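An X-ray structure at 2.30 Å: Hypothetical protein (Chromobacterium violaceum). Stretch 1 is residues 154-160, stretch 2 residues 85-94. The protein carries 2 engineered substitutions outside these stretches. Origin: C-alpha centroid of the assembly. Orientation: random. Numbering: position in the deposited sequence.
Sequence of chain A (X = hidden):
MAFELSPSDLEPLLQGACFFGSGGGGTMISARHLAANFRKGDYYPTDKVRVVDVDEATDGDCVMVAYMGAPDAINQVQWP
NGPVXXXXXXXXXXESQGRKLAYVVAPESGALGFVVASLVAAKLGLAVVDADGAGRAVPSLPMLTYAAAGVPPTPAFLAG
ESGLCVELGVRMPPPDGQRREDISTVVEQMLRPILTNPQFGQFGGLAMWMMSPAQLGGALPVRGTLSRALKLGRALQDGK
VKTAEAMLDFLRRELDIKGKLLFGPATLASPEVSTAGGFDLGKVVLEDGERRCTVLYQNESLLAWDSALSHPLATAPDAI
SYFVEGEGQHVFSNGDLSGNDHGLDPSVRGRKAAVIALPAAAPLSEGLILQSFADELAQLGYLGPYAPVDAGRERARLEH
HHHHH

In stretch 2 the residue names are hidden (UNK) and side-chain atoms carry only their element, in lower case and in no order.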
ATOM      1  N   THR A 154     -11.946   3.004   6.787  1.00 22.45           N
ATOM      2  CA  THR A 154     -10.677   3.330   7.431  1.00 21.14           C
ATOM      3  C   THR A 154     -10.945   4.313   8.562  1.00 20.94           C
ATOM      4  O   THR A 154     -11.977   4.971   8.588  1.00 18.98           O
ATOM      5  CB  THR A 154      -9.688   3.980   6.446  1.00 18.93           C
ATOM      6  OG1 THR A 154     -10.160   5.282   6.093  1.00 19.54           O
ATOM      7  CG2 THR A 154      -9.553   3.145   5.190  1.00 18.34           C
ATOM      8  N   PRO A 155     -10.010   4.437   9.512  1.00 20.93           N
ATOM      9  CA  PRO A 155      -8.722   3.754   9.629  1.00 21.54           C
ATOM     10  C   PRO A 155      -8.799   2.233   9.585  1.00 24.23           C
ATOM     11  O   PRO A 155      -9.666   1.621  10.216  1.00 23.87           O
ATOM     12  CB  PRO A 155      -8.196   4.247  10.972  1.00 21.75           C
ATOM     13  CG  PRO A 155      -8.813   5.593  11.115  1.00 19.84           C
ATOM     14  CD  PRO A 155     -10.222   5.336  10.656  1.00 22.00           C
ATOM     15  N   ALA A 156      -7.883   1.630   8.832  1.00 23.84           N
ATOM     16  CA  ALA A 156      -7.807   0.177   8.727  1.00 24.77           C
ATOM     17  C   ALA A 156      -6.464  -0.207   9.354  1.00 25.45           C
ATOM     18  O   ALA A 156      -5.464   0.488   9.162  1.00 26.56           O
ATOM     19  CB  ALA A 156      -7.855  -0.254   7.275  1.00 23.21           C
ATOM     20  N   PHE A 157      -6.435  -1.297  10.110  1.00 23.01           N
ATOM     21  CA  PHE A 157      -5.193  -1.700  10.747  1.00 23.63           C
ATOM     22  C   PHE A 157      -4.748  -3.094  10.312  1.00 23.79           C
ATOM     23  O   PHE A 157      -5.513  -4.049  10.400  1.00 23.41           O
ATOM     24  CB  PHE A 157      -5.352  -1.664  12.275  1.00 23.69           C
ATOM     25  CG  PHE A 157      -5.785  -0.321  12.821  1.00 24.78           C
ATOM     26  CD1 PHE A 157      -4.889   0.748  12.888  1.00 27.16           C
ATOM     27  CD2 PHE A 157      -7.093  -0.122  13.245  1.00 24.79           C
ATOM     28  CE1 PHE A 157      -5.295   2.005  13.373  1.00 27.90           C
ATOM     29  CE2 PHE A 157      -7.512   1.123  13.728  1.00 26.42           C
ATOM     30  CZ  PHE A 157      -6.609   2.191  13.792  1.00 26.89           C
ATOM     31  N   LEU A 158      -3.515  -3.189   9.819  1.00 24.51           N
ATOM     32  CA  LEU A 158      -2.924  -4.460   9.412  1.00 27.35           C
ATOM     33  C   LEU A 158      -1.782  -4.723  10.388  1.00 28.24           C
ATOM     34  O   LEU A 158      -0.983  -3.832  10.669  1.00 28.23           O
ATOM     35  CB  LEU A 158      -2.382  -4.385   7.987  1.00 27.30           C
ATOM     36  CG  LEU A 158      -3.414  -4.365   6.866  1.00 28.23           C
ATOM     37  CD1 LEU A 158      -2.691  -4.105   5.547  1.00 31.36           C
ATOM     38  CD2 LEU A 158      -4.180  -5.683   6.824  1.00 23.25           C
ATOM     39  N   ALA A 159      -1.703  -5.942  10.910  1.00 29.68           N
ATOM     40  CA  ALA A 159      -0.664  -6.255  11.879  1.00 30.30           C
ATOM     41  C   ALA A 159       0.074  -7.561  11.627  1.00 30.25           C
ATOM     42  O   ALA A 159      -0.492  -8.518  11.098  1.00 30.25           O
ATOM     43  CB  ALA A 159      -1.264  -6.258  13.273  1.00 28.53           C
ATOM     44  N   GLY A 160       1.349  -7.575  12.015  1.00 33.60           N
ATOM     45  CA  GLY A 160       2.192  -8.753  11.869  1.00 35.52           C
ATOM     46  C   GLY A 160       2.146  -9.590  13.136  1.00 37.65           C
ATOM     47  O   GLY A 160       1.436  -9.249  14.085  1.00 37.37           O
ATOM     48  N   UNK A  85      -3.250  -7.898  17.657  1.00 27.66           N
ATOM     49  CA  UNK A  85      -2.518  -6.639  17.590  1.00 30.63           C
ATOM     50  C   UNK A  85      -3.295  -5.562  16.819  1.00 30.07           C
ATOM     51  O   UNK A  85      -3.249  -4.381  17.175  1.00 30.42           O
ATOM     52  c   UNK A  85      -0.139  -5.794  17.299  1.00 39.97           C
ATOM     53  c   UNK A  85      -1.150  -6.863  16.946  1.00 33.94           C
ATOM     54  o   UNK A  85       0.317  -4.729  19.379  1.00 43.97           O
ATOM     55  o   UNK A  85       0.437  -6.923  19.316  1.00 45.97           O
ATOM     56  c   UNK A  85       0.229  -5.816  18.771  1.00 42.56           C
ATOM     57  N   UNK A  86      -4.008  -5.968  15.768  1.00 27.52           N
ATOM     58  CA  UNK A  86      -4.800  -5.029  14.963  1.00 26.35           C
ATOM     59  C   UNK A  86      -5.975  -4.491  15.777  1.00 25.11           C
ATOM     60  O   UNK A  86      -6.269  -3.290  15.755  1.00 24.52           O
ATOM     61  c   UNK A  86      -5.319  -5.721  13.687  1.00 23.92           C
ATOM     62  N   UNK A  87      -6.650  -5.389  16.490  1.00 23.04           N
ATOM     63  CA  UNK A  87      -7.786  -5.006  17.318  1.00 22.90           C
ATOM     64  C   UNK A  87      -7.329  -4.085  18.454  1.00 21.91           C
ATOM     65  O   UNK A  87      -8.075  -3.215  18.895  1.00 21.90           O
ATOM     66  c   UNK A  87      -8.480  -6.261  17.879  1.00 17.75           C
ATOM     67  N   UNK A  88      -6.098  -4.276  18.925  1.00 24.74           N
ATOM     68  CA  UNK A  88      -5.554  -3.434  19.993  1.00 26.15           C
ATOM     69  C   UNK A  88      -5.289  -2.023  19.471  1.00 25.88           C
ATOM     70  O   UNK A  88      -5.440  -1.034  20.191  1.00 24.64           O
ATOM     71  c   UNK A  88      -3.070  -5.711  21.973  1.00 26.46           C
ATOM     72  c   UNK A  88      -4.420  -5.037  21.677  1.00 28.90           C
ATOM     73  c   UNK A  88      -4.253  -4.027  20.542  1.00 25.65           C
ATOM     74  c   UNK A  88      -4.974  -4.320  22.917  1.00 23.31           C
ATOM     75  N   UNK A  89      -4.879  -1.939  18.214  1.00 25.09           N
ATOM     76  CA  UNK A  89      -4.622  -0.651  17.608  1.00 25.34           C
ATOM     77  C   UNK A  89      -5.969   0.075  17.533  1.00 25.30           C
ATOM     78  O   UNK A  89      -6.063   1.259  17.860  1.00 25.37           O
ATOM     79  c   UNK A  89      -4.027  -0.837  16.208  1.00 25.75           C
ATOM     80  N   UNK A  90      -7.011  -0.647  17.129  1.00 23.42           N
ATOM     81  CA  UNK A  90      -8.343  -0.059  17.015  1.00 26.28           C
ATOM     82  C   UNK A  90      -8.865   0.373  18.384  1.00 27.30           C
ATOM     83  O   UNK A  90      -9.516   1.411  18.514  1.00 27.25           O
ATOM     84  c   UNK A  90      -9.306  -1.051  16.367  1.00 24.58           C
ATOM     85  N   UNK A  91      -8.573  -0.426  19.403  1.00 28.35           N
ATOM     86  CA  UNK A  91      -9.001  -0.109  20.759  1.00 31.24           C
ATOM     87  C   UNK A  91      -8.283   1.142  21.268  1.00 30.99           C
ATOM     88  O   UNK A  91      -8.888   2.000  21.914  1.00 29.68           O
ATOM     89  n   UNK A  91      -9.790  -2.618  24.718  1.00 46.20           N
ATOM     90  c   UNK A  91      -8.866  -0.944  23.174  1.00 35.78           C
ATOM     91  n   UNK A  91      -8.813  -4.527  25.552  1.00 48.88           N
ATOM     92  c   UNK A  91      -9.874  -3.744  25.419  1.00 47.54           C
ATOM     93  c   UNK A  91      -8.577  -2.147  24.058  1.00 40.10           C
ATOM     94  c   UNK A  91      -8.709  -1.283  21.696  1.00 32.62           C
ATOM     95  n   UNK A  91     -11.023  -4.083  25.990  1.00 49.86           N
ATOM     96  N   UNK A  92      -6.985   1.231  20.991  1.00 30.10           N
ATOM     97  CA  UNK A  92      -6.208   2.387  21.420  1.00 30.20           C
ATOM     98  C   UNK A  92      -6.743   3.663  20.757  1.00 28.61           C
ATOM     99  O   UNK A  92      -6.883   4.709  21.399  1.00 29.01           O
ATOM    100  n   UNK A  92      -1.963   3.855  20.012  1.00 38.64           N
ATOM    101  o   UNK A  92      -1.664   2.429  21.730  1.00 41.16           O
ATOM    102  c   UNK A  92      -2.394   3.184  21.078  1.00 38.20           C
ATOM    103  c   UNK A  92      -3.855   3.381  21.453  1.00 33.85           C
ATOM    104  c   UNK A  92      -4.729   2.192  21.071  1.00 29.40           C
ATOM    105  N   UNK A  93      -7.052   3.575  19.469  1.00 26.72           N
ATOM    106  CA  UNK A  93      -7.566   4.733  18.757  1.00 26.90           C
ATOM    107  C   UNK A  93      -8.893   5.165  19.352  1.00 27.01           C
ATOM    108  O   UNK A  93      -9.138   6.357  19.531  1.00 27.67           O
ATOM    109  c   UNK A  93      -8.362   5.557  16.486  1.00 29.55           C
ATOM    110  c   UNK A  93      -7.744   4.419  17.268  1.00 27.82           C
ATOM    111  n   UNK A  93      -5.276   6.478  13.633  1.00 44.38           N
ATOM    112  n   UNK A  93      -6.801   7.001  15.264  1.00 38.66           N
ATOM    113  c   UNK A  93      -5.801   6.248  14.826  1.00 40.57           C
ATOM    114  c   UNK A  93      -7.487   6.804  16.534  1.00 32.00           C
ATOM    115  n   UNK A  93      -5.349   5.244  15.559  1.00 43.59           N
ATOM    116  N   UNK A  94      -9.752   4.197  19.658  1.00 26.66           N
ATOM    117  CA  UNK A  94     -11.051   4.503  20.237  1.00 27.30           C
ATOM    118  C   UNK A  94     -10.871   5.134  21.612  1.00 28.89           C
ATOM    119  O   UNK A  94     -11.612   6.041  21.991  1.00 28.13           O
ATOM    120  c   UNK A  94     -13.046   1.318  19.236  1.00 24.11           C
ATOM    121  c   UNK A  94     -12.495   2.717  19.028  1.00 28.17           C
ATOM    122  c   UNK A  94     -13.590   3.676  18.531  1.00 24.49           C
ATOM    123  c   UNK A  94     -11.897   3.233  20.344  1.00 25.97           C
TER

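Position 85 opens the helical stretch. Its side chain has three carbons in a row, the third carrying two oxygens. That is a carboxylate on a two-methylene arm. The CB of position 85 lies 3.7 Å from CB of Ala159, but the end of the chain leads away from the strand. The residue is Glu85.

Position 86 has one side-chain carbon. The CB of position 86 points toward the strand, 3.7 Å from O of Phe157 and 4.1 Å from CB of Ala159. A lone CB means alanine, Ala86.

Position 87 also has a single carbon. It points away from the strand and touches nothing on it. This is Ala87.

Position 88 has four carbons, forked at the second. It is out of reach of the strand. The fork after one methylene identifies Leu88.

Position 89 has one carbon, directed toward the strand. The CB of position 89 sits over a face of the Phe157 ring, 3.8 Å from CD1 of Phe157, in a CH-pi contact. This is Ala89.

Position 90 has one carbon, pointing sideways. The CA of position 90 is 3.6 Å from CE2 of Phe157 and the CB of position 90 is 3.9 Å from the same CE2. This is Ala90.

Position 91 has three carbons, a nitrogen, then a carbon with two more nitrogens. That is a guanidinium chain. Its CA-to-CB bond points away from the strand, the side chain makes no contact with stretch 1, and its terminal nitrogens are hydrogen-bonded elsewhere in the structure. This is Arg91.

Position 92 has three carbons, the third carrying one oxygen and one nitrogen. The amide is exposed and does not reach the strand. This is Gln92.

Position 93 repeats the guanidinium pattern, but its CB points toward the strand. The group reaches both Phe157 and Pro155. This is Arg93. NH1 of Arg93 is 3.7 Å from CZ of Phe157, near the plane of the ring at its edge. NH2 of Arg93 is 4.4 Å from CG of Pro155.

Position 94 has four carbons, forked at the second, out of reach of the strand. This is Leu94.

The contact is packing, with no hydrogen bonds across it. Strand and helix run roughly antiparallel, at 144°, and their axes approach to 7.4 Å. Phe157 and Ala159 point toward the helix, while Leu158 between them points away. Ala86, Ala89 and Ala90 present only small side chains here. The CA atoms of Ala159 and Ala86 are 5.3 Å apart, Ala89 CB covers a face of the Phe157 ring, and the ring also lies against the helix backbone at Ala90. Arg93 closes the far end beside Pro155.

Stretch 2 (85-94) EAALAARQRL
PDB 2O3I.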